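PDB 4PEV: membrane lipoprotein family protein from Aeropyrum pernix, which probably serves as the solute-binding component of an ABC transporter, and holds adenosine in the cleft between its two lobes. Local coordinates for residues D78-A81 and E82-V86; E124-E127 and K128-R132; Y138-I141 and D142-T145; V303-Y306 and T307-D311; Q386-S390 and G391-F395. All coordinates share one frame; numbering follows the deposited sequence.

Contact 1: D78-A81 and E82-V86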
loop_
_atom_site.group_PDB
_atom_site.type_symbol
_atom_site.label_atom_id
_atom_site.label_comp_id
_atom_site.label_asym_id
_atom_site.label_seq_id
_atom_site.Cartn_x
_atom_site.Cartn_y
_atom_site.Cartn_z
ATOM N N ASP C 78 17.120 -0.200 -6.995
ATOM C CA ASP C 78 17.685 0.243 -8.280
ATOM C C ASP C 78 18.394 1.593 -8.104
ATOM O O ASP C 78 19.464 1.822 -8.669
ATOM C CB ASP C 78 16.599 0.341 -9.378
ATOM C CG ASP C 78 16.115 -1.059 -9.912
ATOM O OD1 ASP C 78 16.915 -2.036 -9.915
ATOM O OD2 ASP C 78 14.926 -1.170 -10.349
ATOM N N ARG C 79 17.801 2.471 -7.303
ATOM C CA ARG C 79 18.402 3.772 -6.984
ATOM C C ARG C 79 19.732 3.606 -6.220
ATOM O O ARG C 79 20.684 4.344 -6.455
ATOM C CB ARG C 79 17.421 4.630 -6.163
ATOM C CG ARG C 79 17.589 6.142 -6.267
ATOM C CD ARG C 79 16.870 6.866 -5.115
ATOM N NE ARG C 79 15.497 6.368 -4.858
ATOM C CZ ARG C 79 14.784 6.549 -3.726
ATOM N NH1 ARG C 79 15.270 7.229 -2.671
ATOM N NH2 ARG C 79 13.557 6.030 -3.652
ATOM N N ALA C 80 19.799 2.630 -5.324
ATOM C CA ALA C 80 21.022 2.374 -4.567
ATOM C C ALA C 80 22.137 1.779 -5.435
ATOM O O ALA C 80 23.299 2.134 -5.284
ATOM C CB ALA C 80 20.718 1.454 -3.410
ATOM N N ALA C 81 21.780 0.879 -6.347
ATOM C CA ALA C 81 22.731 0.350 -7.329
ATOM C C ALA C 81 23.445 1.466 -8.066
ATOM O O ALA C 81 24.664 1.459 -8.154
ATOM C CB ALA C 81 22.028 -0.551 -8.330
ATOM N N GLU C 82 22.681 2.426 -8.583
ATOM C CA GLU C 82 23.249 3.481 -9.409
ATOM C C GLU C 82 23.927 4.567 -8.576
ATOM O O GLU C 82 25.060 4.911 -8.862
ATOM C CB GLU C 82 22.184 4.062 -10.347
ATOM C CG GLU C 82 22.610 5.274 -11.190
ATOM C CD GLU C 82 23.864 5.074 -12.064
ATOM O OE1 GLU C 82 24.610 6.064 -12.240
ATOM O OE2 GLU C 82 24.122 3.965 -12.596
ATOM N N GLU C 83 23.260 5.098 -7.553
ATOM C CA GLU C 83 23.826 6.206 -6.771
ATOM C C GLU C 83 24.981 5.767 -5.869
ATOM O O GLU C 83 26.014 6.411 -5.837
ATOM C CB GLU C 83 22.763 6.890 -5.909
ATOM C CG GLU C 83 21.825 7.840 -6.646
ATOM C CD GLU C 83 20.720 8.415 -5.742
ATOM O OE1 GLU C 83 19.625 8.756 -6.258
ATOM O OE2 GLU C 83 20.935 8.524 -4.510
ATOM N N LEU C 84 24.810 4.677 -5.129
ATOM C CA LEU C 84 25.832 4.229 -4.157
ATOM C C LEU C 84 26.791 3.166 -4.688
ATOM O O LEU C 84 27.752 2.848 -4.019
ATOM C CB LEU C 84 25.173 3.691 -2.882
ATOM C CG LEU C 84 24.013 4.512 -2.322
ATOM C CD1 LEU C 84 23.550 3.941 -0.995
ATOM C CD2 LEU C 84 24.399 5.976 -2.180
ATOM N N GLY C 85 26.514 2.596 -5.857
ATOM C CA GLY C 85 27.444 1.678 -6.515
ATOM C C GLY C 85 27.376 0.216 -6.099
ATOM O O GLY C 85 28.270 -0.561 -6.444
ATOM N N VAL C 86 26.310 -0.180 -5.408
ATOM C CA VAL C 86 26.205 -1.544 -4.870
ATOM C C VAL C 86 25.700 -2.546 -5.924
ATOM O O VAL C 86 25.094 -2.148 -6.926
ATOM C CB VAL C 86 25.318 -1.601 -3.590
ATOM C CG1 VAL C 86 25.404 -0.308 -2.799
ATOM C CG2 VAL C 86 23.868 -1.880 -3.901
#
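Backbone bonds tie Arg-79 and Ala-80 to the last turn of helix 69-84: Glu-83 N reaches Arg-79 O at 2.9 Å, and Leu-84 N reaches Ala-80 O at 3.0 Å. Past them the pattern frays. Gly-85, with positive phi (86°), leaves the helix and gives weak bonds to both Ala-80 O and Ala-81 O; lacking a CB, it takes this conformation readily. A CA-H...O contact follows, Ala-81 CA to Val-86 O at 3.5 Å, as the chain turns into strand 87-91 of a beta-alpha-beta unit.

Among the side chains, Arg-79 and Glu-83 run alongside each other in the same direction, one turn apart. Their touch is between the carboxylate and the aliphatic part of the arginine, Glu-83 OE1 to Arg-79 CG at 3.3 Å, while Arg-79 NE stays 5.0 Å from that OE1. A bend at chi3 (-46°) turns the guanidinium elsewhere, to a salt bridge with Asp-302 and a cation-pi contact with Tyr-306. Shortening Arg-79 to an alanine is likely to leave Asp-302 without its ionic mate and the Tyr-306 ring without its cation.

The apolar share is small: Ala-80 CB meets Leu-84 CD1 at 4.5 Å, both side chains also packing on helix 301-313. The charged atoms of Arg-79 and Glu-83 are not in contact, so any attraction between them is probably modest; Glu-83 OE2 has a weak hydrogen bond with Tyr-306 OH.

Contact 2: E124-E127 and K128-R132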
loop_
_atom_site.group_PDB
_atom_site.type_symbol
_atom_site.label_atom_id
_atom_site.label_comp_id
_atom_site.label_asym_id
_atom_site.label_seq_id
_atom_site.Cartn_x
_atom_site.Cartn_y
_atom_site.Cartn_z
ATOM N N GLU C 124 8.090 -14.730 10.121
ATOM C CA GLU C 124 8.206 -16.040 10.750
ATOM C C GLU C 124 9.564 -16.683 10.461
ATOM O O GLU C 124 10.294 -16.982 11.400
ATOM C CB GLU C 124 7.071 -16.948 10.275
ATOM C CG GLU C 124 5.955 -17.182 11.277
ATOM C CD GLU C 124 5.839 -18.649 11.644
ATOM O OE1 GLU C 124 4.696 -19.171 11.635
ATOM O OE2 GLU C 124 6.895 -19.284 11.904
ATOM N N PRO C 125 9.924 -16.881 9.170
ATOM C CA PRO C 125 11.209 -17.500 8.889
ATOM C C PRO C 125 12.415 -16.740 9.423
ATOM O O PRO C 125 13.405 -17.363 9.786
ATOM C CB PRO C 125 11.250 -17.528 7.359
ATOM C CG PRO C 125 9.835 -17.561 6.949
ATOM C CD PRO C 125 9.179 -16.643 7.922
ATOM N N LEU C 126 12.340 -15.416 9.447
ATOM C CA LEU C 126 13.459 -14.589 9.924
ATOM C C LEU C 126 13.681 -14.713 11.431
ATOM O O LEU C 126 14.820 -14.770 11.883
ATOM C CB LEU C 126 13.240 -13.117 9.562
ATOM C CG LEU C 126 14.348 -12.169 9.993
ATOM C CD1 LEU C 126 15.618 -12.424 9.203
ATOM C CD2 LEU C 126 13.903 -10.739 9.786
ATOM N N GLU C 127 12.588 -14.730 12.195
ATOM C CA GLU C 127 12.632 -14.917 13.656
ATOM C C GLU C 127 13.478 -16.142 14.025
ATOM O O GLU C 127 14.172 -16.143 15.033
ATOM C CB GLU C 127 11.198 -15.041 14.233
ATOM C CG GLU C 127 10.479 -13.699 14.460
ATOM C CD GLU C 127 8.966 -13.805 14.720
ATOM O OE1 GLU C 127 8.343 -12.744 14.933
ATOM O OE2 GLU C 127 8.376 -14.916 14.707
ATOM N N LYS C 128 13.418 -17.162 13.177
ATOM C CA LYS C 128 14.184 -18.392 13.326
ATOM C C LYS C 128 15.623 -18.282 12.818
ATOM O O LYS C 128 16.550 -18.778 13.467
ATOM C CB LYS C 128 13.480 -19.514 12.558
ATOM C CG LYS C 128 12.075 -19.789 13.063
ATOM C CD LYS C 128 11.375 -20.873 12.258
ATOM C CE LYS C 128 10.359 -21.619 13.114
ATOM N NZ LYS C 128 9.123 -21.878 12.327
ATOM N N VAL C 129 15.804 -17.646 11.658
ATOM C CA VAL C 129 17.095 -17.645 10.960
ATOM C C VAL C 129 18.098 -16.620 11.512
ATOM O O VAL C 129 19.296 -16.924 11.652
ATOM C CB VAL C 129 16.903 -17.412 9.447
ATOM C CG1 VAL C 129 18.237 -17.174 8.755
ATOM C CG2 VAL C 129 16.186 -18.591 8.809
ATOM N N ALA C 130 17.604 -15.415 11.807
ATOM C CA ALA C 130 18.429 -14.311 12.269
ATOM C C ALA C 130 19.354 -14.655 13.429
ATOM O O ALA C 130 20.523 -14.280 13.390
ATOM C CB ALA C 130 17.565 -13.126 12.629
ATOM N N PRO C 131 18.849 -15.345 14.475
ATOM C CA PRO C 131 19.782 -15.651 15.576
ATOM C C PRO C 131 20.894 -16.662 15.223
ATOM O O PRO C 131 21.981 -16.545 15.769
ATOM C CB PRO C 131 18.864 -16.175 16.691
ATOM C CG PRO C 131 17.652 -16.668 15.981
ATOM C CD PRO C 131 17.469 -15.728 14.823
ATOM N N ARG C 132 20.637 -17.615 14.322
ATOM C CA ARG C 132 21.706 -18.487 13.779
ATOM C C ARG C 132 22.858 -17.784 13.022
ATOM O O ARG C 132 23.925 -18.356 12.906
ATOM C CB ARG C 132 21.142 -19.519 12.807
ATOM C CG ARG C 132 20.107 -20.457 13.374
ATOM C CD ARG C 132 19.836 -21.555 12.369
ATOM N NE ARG C 132 18.407 -21.783 12.210
ATOM C CZ ARG C 132 17.840 -22.383 11.161
ATOM N NH1 ARG C 132 18.575 -22.836 10.148
ATOM N NH2 ARG C 132 16.516 -22.532 11.116
#
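Lys-128 runs back along helix 123-132 beside Glu-124, both side chains pointing the same way. Its CB lies 3.5 Å from Pro-125 O, the carbonyl that also receives Val-129 N in a helical bond of 3.1 Å. With CG anti to the carbonyl carbon (chi1 -61°), the chain is sent toward the preceding turn, where CG passes 3.7 Å from Glu-124 O and CD follows the same oxygen more loosely. A bend at chi4 (139°) then swings NZ to Glu-124 OE2 at 3.4 Å, a salt bridge whose hydrogen bond is weak. Such an i to i+4 pair of long, flexible, oppositely charged residues suits an exposed helix surface.

The helix is the crossover of a beta-alpha-beta unit, between strands 114-118 and 137-141, and its other residues divide by the side they present. Leu-126 CD1 touches Ala-130 CB at 4.0 Å on the buried side, where both pack against strands 137-141 and 152-157; beneath them Ala-130 N binds Leu-126 O at 2.9 Å, in the carbonyl plane. Val-129, branched and compact, fills the side next to helix 99-108.

Pro-131 breaks the series. Having no N-H, it sets its ring carbon CD 3.3 Å from Glu-127 O, where a helical donor would otherwise arrive, and the helix kinks there. The carboxylate of Glu-127 leads off the helix, and its OE1 accepts a hydrogen bond from Arg-146 N in the loop after strand 137-141.

Contact 3: Y138-I141 and D142-T145. With ADN (adenosine), chain F.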
loop_
_atom_site.group_PDB
_atom_site.type_symbol
_atom_site.label_atom_id
_atom_site.label_comp_id
_atom_site.label_asym_id
_atom_site.label_seq_id
_atom_site.Cartn_x
_atom_site.Cartn_y
_atom_site.Cartn_z
ATOM N N TYR C 138 20.203 -7.954 8.215
ATOM C CA TYR C 138 18.915 -8.116 7.543
ATOM C C TYR C 138 18.105 -6.837 7.629
ATOM O O TYR C 138 18.111 -6.182 8.660
ATOM C CB TYR C 138 18.099 -9.195 8.228
ATOM C CG TYR C 138 18.738 -10.561 8.268
ATOM C CD1 TYR C 138 18.608 -11.440 7.208
ATOM C CD2 TYR C 138 19.445 -10.989 9.383
ATOM C CE1 TYR C 138 19.179 -12.688 7.248
ATOM C CE2 TYR C 138 20.007 -12.244 9.440
ATOM C CZ TYR C 138 19.874 -13.082 8.370
ATOM O OH TYR C 138 20.436 -14.327 8.414
ATOM N N ALA C 139 17.389 -6.492 6.558
ATOM C CA ALA C 139 16.320 -5.492 6.648
ATOM C C ALA C 139 14.983 -6.150 6.318
ATOM O O ALA C 139 14.826 -6.752 5.270
ATOM C CB ALA C 139 16.585 -4.310 5.736
ATOM N N LEU C 140 14.044 -6.072 7.253
ATOM C CA LEU C 140 12.702 -6.591 7.048
ATOM C C LEU C 140 11.829 -5.419 6.668
ATOM O O LEU C 140 11.801 -4.425 7.381
ATOM C CB LEU C 140 12.193 -7.244 8.329
ATOM C CG LEU C 140 10.841 -7.963 8.278
ATOM C CD1 LEU C 140 10.683 -8.868 7.054
ATOM C CD2 LEU C 140 10.625 -8.766 9.553
ATOM N N ILE C 141 11.145 -5.509 5.532
ATOM C CA ILE C 141 10.291 -4.410 5.065
ATOM C C ILE C 141 8.816 -4.775 5.232
ATOM O O ILE C 141 8.407 -5.895 4.897
ATOM C CB ILE C 141 10.539 -4.052 3.587
ATOM C CG1 ILE C 141 12.040 -3.920 3.276
ATOM C CG2 ILE C 141 9.796 -2.782 3.213
ATOM C CD1 ILE C 141 12.805 -2.949 4.154
ATOM N N ASP C 142 8.044 -3.816 5.763
ATOM C CA ASP C 142 6.599 -3.945 5.990
ATOM C C ASP C 142 6.270 -4.874 7.160
ATOM O O ASP C 142 5.139 -5.340 7.291
ATOM C CB ASP C 142 5.892 -4.416 4.705
ATOM C CG ASP C 142 4.443 -3.935 4.603
ATOM O OD1 ASP C 142 4.199 -2.734 4.856
ATOM O OD2 ASP C 142 3.551 -4.750 4.244
ATOM N N ALA C 143 7.257 -5.139 8.011
ATOM C CA ALA C 143 7.051 -6.005 9.174
ATOM C C ALA C 143 8.149 -5.802 10.185
ATOM O O ALA C 143 9.216 -5.287 9.863
ATOM C CB ALA C 143 6.980 -7.474 8.777
ATOM N N ALA C 144 7.848 -6.197 11.415
ATOM C CA ALA C 144 8.812 -6.179 12.495
ATOM C C ALA C 144 8.761 -7.480 13.261
ATOM O O ALA C 144 7.700 -8.093 13.455
ATOM C CB ALA C 144 8.563 -5.015 13.427
ATOM N N THR C 145 9.942 -7.876 13.701
ATOM C CA THR C 145 10.162 -9.178 14.283
ATOM C C THR C 145 9.625 -9.160 15.733
ATOM O O THR C 145 9.512 -8.095 16.334
ATOM C CB THR C 145 11.657 -9.546 14.102
ATOM O OG1 THR C 145 11.822 -10.956 14.247
ATOM C CG2 THR C 145 12.585 -8.769 15.049
HETATM O "O5'" ADN F . -0.865 -3.694 -2.261
HETATM C "C5'" ADN F . -1.391 -3.391 -0.955
HETATM C "C4'" ADN F . -0.544 -3.875 0.226
HETATM O "O4'" ADN F . -0.476 -5.302 0.289
HETATM C "C3'" ADN F . 0.916 -3.433 0.263
HETATM O "O3'" ADN F . 1.066 -2.095 0.750
HETATM C "C2'" ADN F . 1.546 -4.487 1.167
HETATM O "O2'" ADN F . 1.376 -4.211 2.564
HETATM C "C1'" ADN F . 0.780 -5.733 0.806
HETATM N N9 ADN F . 1.473 -6.501 -0.245
HETATM C C8 ADN F . 1.466 -6.265 -1.579
HETATM N N7 ADN F . 2.205 -7.189 -2.248
HETATM C C5 ADN F . 2.687 -8.039 -1.316
HETATM C C6 ADN F . 3.543 -9.244 -1.298
HETATM N N6 ADN F . 4.042 -9.729 -2.450
HETATM N N1 ADN F . 3.815 -9.827 -0.104
HETATM C C2 ADN F . 3.334 -9.346 1.062
HETATM N N3 ADN F . 2.554 -8.259 1.123
HETATM C C4 ADN F . 2.207 -7.576 -0.001
#
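Leu-140 and Ala-143 meet because the extended strand 138-141 breaks at Asp-142, whose positive phi (73°) turns the chain aside before Ala-143 resumes an extended course. No hydrogen bond joins the two sides of this bend; the closure is apolar. With its CG anti to the backbone N (chi1 -175°), Leu-140 lays that carbon 3.9 Å from Ala-143 CB and 3.5 Å from Ala-143 O. The small methyl of Ala-143 fits against the Leu-140 branch. Replacing Leu-140 by an alanine would probably open a gap beside Ala-143 and strip Leu-126 and Trp-122 of packing.

Asp-142 sends its carboxylate the other way, to adenosine. Its OD2 accepts a hydrogen bond from the ribose O2' at 2.8 Å, while OD1 forms a salt bridge with Lys-299, which itself hydrogen-bonds adenosine. The lysine probably steadies the carboxylate and may offset the like charge of nearby Glu-159.

The aspartate sits at the C-terminal end of its strand, facing the cleft between the lobes, as ligand-binding residues do in periplasmic binding proteins. The strand runs between 114-118 and 152-157; Tyr-138 and Leu-140 face helix 123-132, and Ala-139 and Ile-141 face helix 301-313.

Contact 4: V303-Y306 and T307-D311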
loop_
_atom_site.group_PDB
_atom_site.type_symbol
_atom_site.label_atom_id
_atom_site.label_comp_id
_atom_site.label_asym_id
_atom_site.label_seq_id
_atom_site.Cartn_x
_atom_site.Cartn_y
_atom_site.Cartn_z
ATOM N N VAL C 303 12.063 4.048 -0.199
ATOM C CA VAL C 303 12.892 4.790 0.735
ATOM C C VAL C 303 13.368 3.861 1.839
ATOM O O VAL C 303 14.519 3.929 2.238
ATOM C CB VAL C 303 12.159 6.026 1.302
ATOM C CG1 VAL C 303 12.976 6.706 2.382
ATOM C CG2 VAL C 303 11.859 7.006 0.178
ATOM N N ALA C 304 12.504 2.983 2.329
ATOM C CA ALA C 304 12.941 1.962 3.297
ATOM C C ALA C 304 14.161 1.230 2.758
ATOM O O ALA C 304 15.239 1.307 3.351
ATOM C CB ALA C 304 11.826 0.964 3.591
ATOM N N VAL C 305 13.982 0.562 1.616
ATOM C CA VAL C 305 15.031 -0.255 1.001
ATOM C C VAL C 305 16.287 0.559 0.769
ATOM O O VAL C 305 17.387 0.094 1.068
ATOM C CB VAL C 305 14.589 -0.840 -0.361
ATOM C CG1 VAL C 305 15.763 -1.453 -1.118
ATOM C CG2 VAL C 305 13.502 -1.881 -0.176
ATOM N N TYR C 306 16.118 1.762 0.226
ATOM C CA TYR C 306 17.250 2.645 -0.068
ATOM C C TYR C 306 17.986 3.116 1.210
ATOM O O TYR C 306 19.214 3.172 1.240
ATOM C CB TYR C 306 16.788 3.867 -0.887
ATOM C CG TYR C 306 17.926 4.801 -1.201
ATOM C CD1 TYR C 306 18.737 4.568 -2.288
ATOM C CD2 TYR C 306 18.228 5.879 -0.376
ATOM C CE1 TYR C 306 19.805 5.393 -2.572
ATOM C CE2 TYR C 306 19.296 6.701 -0.647
ATOM C CZ TYR C 306 20.077 6.451 -1.751
ATOM O OH TYR C 306 21.150 7.246 -2.066
ATOM N N THR C 307 17.231 3.459 2.251
ATOM C CA THR C 307 17.802 3.853 3.527
ATOM C C THR C 307 18.558 2.690 4.159
ATOM O O THR C 307 19.691 2.838 4.579
ATOM C CB THR C 307 16.691 4.369 4.470
ATOM O OG1 THR C 307 16.191 5.613 3.953
ATOM C CG2 THR C 307 17.206 4.580 5.886
ATOM N N ALA C 308 17.941 1.521 4.211
ATOM C CA ALA C 308 18.616 0.338 4.778
ATOM C C ALA C 308 19.925 -0.032 4.058
ATOM O O ALA C 308 20.867 -0.520 4.684
ATOM C CB ALA C 308 17.671 -0.854 4.783
ATOM N N ILE C 309 19.970 0.180 2.746
ATOM C CA ILE C 309 21.163 -0.099 1.962
ATOM C C ILE C 309 22.225 0.973 2.165
ATOM O O ILE C 309 23.421 0.665 2.227
ATOM C CB ILE C 309 20.830 -0.195 0.471
ATOM C CG1 ILE C 309 19.972 -1.426 0.227
ATOM C CG2 ILE C 309 22.097 -0.301 -0.360
ATOM C CD1 ILE C 309 19.311 -1.453 -1.126
ATOM N N LYS C 310 21.792 2.227 2.248
ATOM C CA LYS C 310 22.719 3.340 2.482
ATOM C C LYS C 310 23.377 3.190 3.852
ATOM O O LYS C 310 24.599 3.187 3.960
ATOM C CB LYS C 310 21.998 4.678 2.392
ATOM C CG LYS C 310 22.930 5.834 2.132
ATOM C CD LYS C 310 22.201 7.159 2.207
ATOM C CE LYS C 310 23.057 8.275 1.624
ATOM N NZ LYS C 310 22.638 9.587 2.186
ATOM N N ASP C 311 22.562 3.024 4.890
ATOM C CA ASP C 311 23.068 2.751 6.237
ATOM C C ASP C 311 24.220 1.739 6.183
ATOM O O ASP C 311 25.285 1.994 6.728
ATOM C CB ASP C 311 21.950 2.247 7.172
ATOM C CG ASP C 311 21.056 3.382 7.725
ATOM O OD1 ASP C 311 21.119 4.533 7.240
ATOM O OD2 ASP C 311 20.275 3.119 8.667
#
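Thr-307 keeps its hydroxyl beside its own backbone N (chi1 -68°), which turns OG1 back along helix 301-313 to Val-303 O. Another such pair, one turn apart, is Val-305 and Ile-309: Val-305 has CG1 anti to its N (chi1 169°), Ile-309 has CG1 beside its N (chi1 -67°), and the two branches come to lie side by side.

Val-303 O is gripped twice, by Thr-307 N at 2.8 Å and by Thr-307 OG1, the donor, at 2.9 Å. The two arrive from opposite faces of the carbonyl plane, the hydroxyl well above it and not on a lone pair. The threonine thereby spends its polar group within the helix, and the side chain can pack against Tyr-155. The next bond, Ala-308 N to Ala-304 O at 2.8 Å, is nearly straight and runs close to the C=O axis; both alanines are small enough to let the helix settle on strands 137-141 and 152-157.

Val-305 CG1 and Ile-309 CD1 touch at 3.5 Å on the side that meets strand 114-118. Elsewhere on the helix, Tyr-306 and Lys-310 cross at a slant, CE2 of the ring 4.1 Å from CD of the extended lysine.

The chemistry is that of a helix lying on a sheet: Val-305 and Ile-309 pack on strand 114-118, the threonine hydroxyl bonds to the carbonyl one turn back, and Tyr-306 and Lys-310 pack against helix 69-84.

Contact 5: Q386-S390 and G391-F395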
loop_
_atom_site.group_PDB
_atom_site.type_symbol
_atom_site.label_atom_id
_atom_site.label_comp_id
_atom_site.label_asym_id
_atom_site.label_seq_id
_atom_site.Cartn_x
_atom_site.Cartn_y
_atom_site.Cartn_z
ATOM N N GLN C 386 -3.828 16.555 9.849
ATOM C CA GLN C 386 -3.212 17.418 10.854
ATOM C C GLN C 386 -3.417 16.962 12.280
ATOM O O GLN C 386 -2.542 17.163 13.114
ATOM C CB GLN C 386 -3.640 18.879 10.692
ATOM C CG GLN C 386 -2.586 19.696 9.965
ATOM C CD GLN C 386 -1.188 19.439 10.522
ATOM O OE1 GLN C 386 -0.989 19.390 11.743
ATOM N NE2 GLN C 386 -0.219 19.237 9.627
ATOM N N LYS C 387 -4.556 16.348 12.569
ATOM C CA LYS C 387 -4.751 15.752 13.882
ATOM C C LYS C 387 -3.765 14.610 14.097
ATOM O O LYS C 387 -3.375 14.337 15.230
ATOM C CB LYS C 387 -6.197 15.286 14.068
ATOM C CG LYS C 387 -7.153 16.462 14.284
ATOM C CD LYS C 387 -8.628 16.108 14.119
ATOM C CE LYS C 387 -9.145 15.284 15.285
ATOM N NZ LYS C 387 -10.597 14.992 15.144
ATOM N N ILE C 388 -3.338 13.974 13.002
ATOM C CA ILE C 388 -2.422 12.820 13.053
ATOM C C ILE C 388 -0.973 13.245 13.240
ATOM O O ILE C 388 -0.295 12.753 14.142
ATOM C CB ILE C 388 -2.538 11.937 11.784
ATOM C CG1 ILE C 388 -3.838 11.121 11.839
ATOM C CG2 ILE C 388 -1.336 11.004 11.653
ATOM C CD1 ILE C 388 -4.201 10.419 10.550
ATOM N N ILE C 389 -0.511 14.135 12.370
ATOM C CA ILE C 389 0.846 14.690 12.459
ATOM C C ILE C 389 1.133 15.365 13.811
ATOM O O ILE C 389 2.239 15.238 14.351
ATOM C CB ILE C 389 1.103 15.695 11.319
ATOM C CG1 ILE C 389 1.192 14.943 9.983
ATOM C CG2 ILE C 389 2.361 16.527 11.584
ATOM C CD1 ILE C 389 1.195 15.851 8.769
ATOM N N SER C 390 0.135 16.072 14.344
ATOM C CA SER C 390 0.261 16.768 15.628
ATOM C C SER C 390 0.378 15.803 16.811
ATOM O O SER C 390 0.787 16.202 17.889
ATOM C CB SER C 390 -0.935 17.699 15.867
ATOM O OG SER C 390 -2.061 16.959 16.332
ATOM N N GLY C 391 0.008 14.543 16.628
ATOM C CA GLY C 391 0.065 13.585 17.726
ATOM C C GLY C 391 -1.259 13.546 18.452
ATOM O O GLY C 391 -1.500 12.653 19.263
ATOM N N GLU C 392 -2.137 14.502 18.147
ATOM C CA GLU C 392 -3.460 14.545 18.765
ATOM C C GLU C 392 -4.237 13.248 18.488
ATOM O O GLU C 392 -5.143 12.905 19.236
ATOM C CB GLU C 392 -4.248 15.765 18.274
ATOM C CG GLU C 392 -5.543 16.036 19.036
ATOM C CD GLU C 392 -6.600 16.753 18.193
ATOM O OE1 GLU C 392 -7.806 16.384 18.297
ATOM O OE2 GLU C 392 -6.228 17.682 17.425
ATOM N N ILE C 393 -3.881 12.545 17.409
ATOM C CA ILE C 393 -4.459 11.232 17.071
ATOM C C ILE C 393 -3.354 10.198 16.797
ATOM O O ILE C 393 -2.366 10.480 16.098
ATOM C CB ILE C 393 -5.423 11.342 15.862
ATOM C CG1 ILE C 393 -6.864 11.507 16.352
ATOM C CG2 ILE C 393 -5.352 10.121 14.954
ATOM C CD1 ILE C 393 -7.888 11.621 15.236
ATOM N N LYS C 394 -3.534 9.009 17.371
ATOM C CA LYS C 394 -2.654 7.875 17.129
ATOM C C LYS C 394 -3.493 6.599 17.181
ATOM O O LYS C 394 -4.232 6.364 18.138
ATOM C CB LYS C 394 -1.514 7.828 18.158
ATOM C CG LYS C 394 -0.355 6.887 17.810
ATOM C CD LYS C 394 0.564 6.642 19.016
ATOM C CE LYS C 394 1.789 5.803 18.679
ATOM N NZ LYS C 394 2.685 6.499 17.712
ATOM N N PHE C 395 -3.371 5.787 16.138
ATOM C CA PHE C 395 -4.114 4.542 16.046
ATOM C C PHE C 395 -3.469 3.446 16.901
ATOM O O PHE C 395 -2.301 3.537 17.258
ATOM C CB PHE C 395 -4.184 4.087 14.583
ATOM C CG PHE C 395 -4.945 5.025 13.684
ATOM C CD1 PHE C 395 -4.299 6.073 13.046
ATOM C CD2 PHE C 395 -6.304 4.841 13.458
ATOM C CE1 PHE C 395 -4.994 6.930 12.207
ATOM C CE2 PHE C 395 -7.006 5.696 12.622
ATOM C CZ PHE C 395 -6.351 6.744 11.996
#
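Lys-387 O receives Ile-393 N at 2.9 Å, a bond that spans the end of helix 375-389 and folds the following chain back onto it. The donor stands above the carbonyl plane. Inside this loop, Gly-391 N binds Ile-388 O at 3.1 Å, and Ser-390 OG accepts from Glu-392 N, also at 3.1 Å and fairly straight. The serine hydroxyl sits between its own N and carbonyl carbon (chi1 80°), the position from which it can reach the amide two residues ahead.

That side-chain bond to the i+2 amide is an ST turn, in the turn that leaves the helix. Gly-391 has positive phi (92°), where a CB would run into Ser-390 O, and hence a residue without one fits. The turn leads the chain from helix 375-389 toward helix 401-412.

Outward from the backbone, the Lys-387 methylenes run across the carboxylate of Glu-392, and Lys-387 CG lies 3.5 Å from Glu-392 OE2. The charged ends stay farther apart, Lys-387 NZ to Glu-392 OE1 4.4 Å, too long for a salt bridge, and NZ makes a weak hydrogen bond to Tyr-211 OH instead.

Ile-388 supplies the apolar side. Its CG1 meets Ile-393 CG2 at 3.6 Å, and its CD1 comes in plane to the edge of the Phe-395 ring, 3.9 Å from CE1. Phe-395 also packs edge-to-face with Tyr-207 and touches helix 159-181.

Contacts 1 to 4 belong to the lobe built on the six-stranded parallel sheet, whereas contact 5 closes a helix outside it, its centre about 25 Å from that of contact 3. Contact 3 is the buried one, at the end of a sheet strand and the loop after it, beside adenosine; the others are partly buried. Contact 4 touches it through Ala-308 on Ala-139 and in turn bears contact 1, where Leu-84 packs on Lys-310. Contact 2 lies on the other face of strand 137-141, its Leu-126 meeting Leu-140. Polar chemistry follows place: contact 2 has a weak surface salt bridge, the arginine of contact 1 pairs with the neighbouring helix, contact 3 turns its carboxylate to the ligand, and contact 5 relies on backbone and serine bonds.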